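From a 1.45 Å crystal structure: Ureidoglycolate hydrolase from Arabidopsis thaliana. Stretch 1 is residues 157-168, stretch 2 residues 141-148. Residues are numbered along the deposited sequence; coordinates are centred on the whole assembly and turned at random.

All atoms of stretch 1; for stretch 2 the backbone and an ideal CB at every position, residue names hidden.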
# COMPACT_ATOMS: atom_id res chain seq x y z
N GLU A 157 -9.32 19.09 22.35
CA GLU A 157 -9.56 17.74 21.84
C GLU A 157 -8.35 17.22 21.08
O GLU A 157 -7.96 16.06 21.23
CB GLU A 157 -10.80 17.71 20.95
CG GLU A 157 -12.13 17.88 21.69
CD GLU A 157 -12.29 19.25 22.32
OE1 GLU A 157 -11.76 20.24 21.76
OE2 GLU A 157 -12.95 19.34 23.39
N LEU A 158 -7.73 18.08 20.27
CA LEU A 158 -6.54 17.67 19.53
C LEU A 158 -5.35 17.48 20.45
O LEU A 158 -4.62 16.49 20.33
CB LEU A 158 -6.21 18.69 18.42
CG LEU A 158 -4.94 18.42 17.61
CD1 LEU A 158 -4.96 17.04 16.92
CD2 LEU A 158 -4.72 19.53 16.58
N ALA A 159 -5.14 18.42 21.37
CA ALA A 159 -4.03 18.34 22.31
C ALA A 159 -4.09 17.03 23.09
O ALA A 159 -3.08 16.34 23.25
CB ALA A 159 -4.05 19.52 23.26
N GLU A 160 -5.28 16.68 23.57
CA GLU A 160 -5.49 15.44 24.30
C GLU A 160 -5.15 14.22 23.45
O GLU A 160 -4.42 13.32 23.89
CB GLU A 160 -6.93 15.34 24.81
CG GLU A 160 -7.09 15.67 26.29
CD GLU A 160 -6.41 14.66 27.19
OE1 GLU A 160 -6.79 13.47 27.17
OE2 GLU A 160 -5.48 15.06 27.94
N ALA A 161 -5.69 14.19 22.24
CA ALA A 161 -5.45 13.08 21.32
C ALA A 161 -3.96 12.90 21.02
O ALA A 161 -3.44 11.79 21.03
CB ALA A 161 -6.24 13.29 20.03
N LEU A 162 -3.26 14.01 20.76
CA LEU A 162 -1.85 13.95 20.43
C LEU A 162 -1.01 13.26 21.51
O LEU A 162 -0.02 12.60 21.21
CB LEU A 162 -1.30 15.35 20.14
CG LEU A 162 -1.81 15.96 18.83
CD1 LEU A 162 -1.31 17.38 18.71
CD2 LEU A 162 -1.36 15.14 17.65
N LYS A 163 -1.41 13.43 22.76
CA LYS A 163 -0.62 12.92 23.88
C LYS A 163 -1.08 11.54 24.33
O LYS A 163 -0.37 10.87 25.08
CB LYS A 163 -0.68 13.90 25.05
CG LYS A 163 -0.16 15.28 24.73
CD LYS A 163 1.35 15.38 24.89
CE LYS A 163 1.74 15.36 26.36
NZ LYS A 163 3.14 15.86 26.58
N THR A 164 -2.25 11.11 23.86
CA THR A 164 -2.82 9.85 24.35
C THR A 164 -3.00 8.74 23.30
O THR A 164 -2.77 7.57 23.60
CB THR A 164 -4.15 10.07 25.11
OG1 THR A 164 -5.15 10.58 24.21
CG2 THR A 164 -3.95 11.05 26.27
N THR A 165 -3.41 9.09 22.08
CA THR A 165 -3.76 8.05 21.11
C THR A 165 -3.13 8.18 19.73
O THR A 165 -3.08 7.20 18.99
CB THR A 165 -5.29 7.97 20.89
OG1 THR A 165 -5.77 9.22 20.37
CG2 THR A 165 -6.01 7.65 22.20
N VAL A 166 -2.69 9.38 19.36
CA VAL A 166 -2.29 9.59 17.97
C VAL A 166 -0.98 8.89 17.60
O VAL A 166 0.04 9.07 18.25
CB VAL A 166 -2.20 11.08 17.63
CG1 VAL A 166 -1.58 11.28 16.24
CG2 VAL A 166 -3.58 11.71 17.69
N VAL A 167 -1.05 8.09 16.53
CA VAL A 167 0.12 7.40 15.97
C VAL A 167 0.08 7.52 14.44
O VAL A 167 -0.98 7.79 13.87
CB VAL A 167 0.14 5.89 16.32
CG1 VAL A 167 0.27 5.68 17.83
CG2 VAL A 167 -1.10 5.18 15.78
N ASP A 168 1.21 7.30 13.78
CA ASP A 168 1.23 7.31 12.32
C ASP A 168 0.99 5.92 11.74
O ASP A 168 0.67 4.98 12.47
CB ASP A 168 2.50 7.98 11.75
CG ASP A 168 3.78 7.21 12.02
OD1 ASP A 168 4.86 7.82 11.91
OD2 ASP A 168 3.73 6.00 12.32
N UNK A 141 1.05 12.49 7.72
CA UNK A 141 1.63 11.57 8.69
C UNK A 141 0.62 11.00 9.68
O UNK A 141 0.59 9.79 9.89
CB UNK A 141 2.74 12.28 9.46
N UNK A 142 -0.17 11.87 10.30
CA UNK A 142 -1.09 11.45 11.36
C UNK A 142 -2.57 11.53 10.98
O UNK A 142 -3.44 11.24 11.80
CB UNK A 142 -0.85 12.31 12.60
N UNK A 143 -2.86 11.92 9.74
CA UNK A 143 -4.25 12.07 9.31
C UNK A 143 -4.88 13.37 9.77
O UNK A 143 -6.08 13.60 9.58
CB UNK A 143 -5.08 10.90 9.83
N UNK A 144 -4.07 14.22 10.38
CA UNK A 144 -4.52 15.48 10.96
C UNK A 144 -4.00 16.65 10.13
O UNK A 144 -2.78 16.86 10.06
CB UNK A 144 -4.06 15.60 12.41
N UNK A 145 -4.90 17.39 9.49
CA UNK A 145 -4.50 18.58 8.75
C UNK A 145 -4.32 19.73 9.72
O UNK A 145 -4.85 19.70 10.84
CB UNK A 145 -5.53 18.93 7.67
N UNK A 146 -3.56 20.74 9.31
CA UNK A 146 -3.40 21.96 10.11
C UNK A 146 -3.07 21.67 11.56
O UNK A 146 -3.64 22.29 12.47
CB UNK A 146 -4.67 22.80 10.04
N UNK A 147 -2.16 20.73 11.79
CA UNK A 147 -1.87 20.30 13.16
C UNK A 147 -1.42 21.48 14.02
O UNK A 147 -1.92 21.68 15.13
CB UNK A 147 -0.80 19.21 13.16
N UNK A 148 -0.51 22.28 13.49
CA UNK A 148 -0.00 23.44 14.20
C UNK A 148 -1.05 24.49 14.48
O UNK A 148 -1.17 24.96 15.62
CB UNK A 148 1.14 24.07 13.40

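Position 141 has its CA-to-CB bond pointing sideways, and the ideal CB is 4.9 Å from D168 CB. The carboxylate of D168 is the charge within range. A long basic side chain, arginine or lysine, would suit; a polar donor such as glutamine could also serve. The residue is R141. Its chain is extended, with chi1 to chi3 all t, and its end comes nearer to stretch 1 than its start. R141 NE donates to D168 OD1 at 2.9 Å and R141 NH2 to the same D168 OD1 at 3.0 Å. Both hydrogen bonds belong to a salt bridge.

Position 142 also points sideways. Its ideal CB is 3.8 Å from V166 CG1 and 4.7 Å from V167 O. Stretch 1 offers a methyl group and a length of extended backbone. Leucine, methionine or an aromatic ring could cover both. The residue is F142, with chi1 m. F142 CD1 is 3.6 Å from V166 CG1, and also 3.6 Å from V167 C and from D168 N. The ring edge meets the backbone between V167 and D168.

Position 143 has phi/psi of 80/6. A CB here would be jammed against the carbonyl O of 142, which calls for glycine. No atom of stretch 1 lies within 5.5 Å of the ideal CB. The residue is G143.

Position 144 points toward stretch 1. The ideal CB is 4.8 Å from L158 CD1, and methyl groups of L162 and V166 lie farther on. An apolar chain of medium length is expected: isoleucine, leucine or methionine. The residue is I144, with chi1 m and chi2 t. Its CD1 is 3.9 Å from L158 CD1, and 4.0 Å from both L162 CD2 and V166 CG1.

Position 145 is out of reach of stretch 1, which sets no preference. The residue is S145.

Position 146 points sideways, with no stretch 1 atom within 5.5 Å of its ideal CB. It precedes a helix, so small polar residues are plausible. Its phi/psi of 49/44 would also suit asparagine or glycine. The residue is C146, at the N-cap position.

Position 147 begins the helical residues. Its ideal CB is 5.2 Å from L158 CD2, and L162 is also nearby. Leucine or methionine could reach across. The residue is L147. Its CD1 is 4.0 Å from L162 CD2, while its backbone O is 3.8 Å from L158 CD2.

Position 148 points away, so stretch 1 sets no limit. The residue is G148.

Stretch 2 (141-148) RFGISCLG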
# COMPACT_ATOMS: atom_id res chain seq x y z
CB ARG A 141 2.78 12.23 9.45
CG ARG A 141 3.50 11.22 10.34
CD ARG A 141 4.91 11.65 10.71
NE ARG A 141 5.59 10.54 11.39
CZ ARG A 141 6.87 10.52 11.74
NH1 ARG A 141 7.65 11.57 11.51
NH2 ARG A 141 7.36 9.44 12.34
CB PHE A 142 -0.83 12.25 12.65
CG PHE A 142 0.58 12.11 13.17
CD1 PHE A 142 0.99 10.92 13.74
CD2 PHE A 142 1.48 13.16 13.08
CE1 PHE A 142 2.27 10.77 14.21
CE2 PHE A 142 2.77 13.02 13.54
CZ PHE A 142 3.17 11.82 14.12
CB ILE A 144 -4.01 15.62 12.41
CG1 ILE A 144 -4.51 14.46 13.28
CG2 ILE A 144 -4.43 16.97 13.01
CD1 ILE A 144 -3.69 14.26 14.54
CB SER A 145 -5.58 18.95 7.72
OG SER A 145 -6.79 19.30 8.38
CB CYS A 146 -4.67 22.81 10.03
SG CYS A 146 -5.04 23.40 8.35
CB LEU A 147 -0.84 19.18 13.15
CG LEU A 147 -0.59 18.46 14.49
CD1 LEU A 147 -0.22 17.00 14.24
CD2 LEU A 147 0.49 19.16 15.30
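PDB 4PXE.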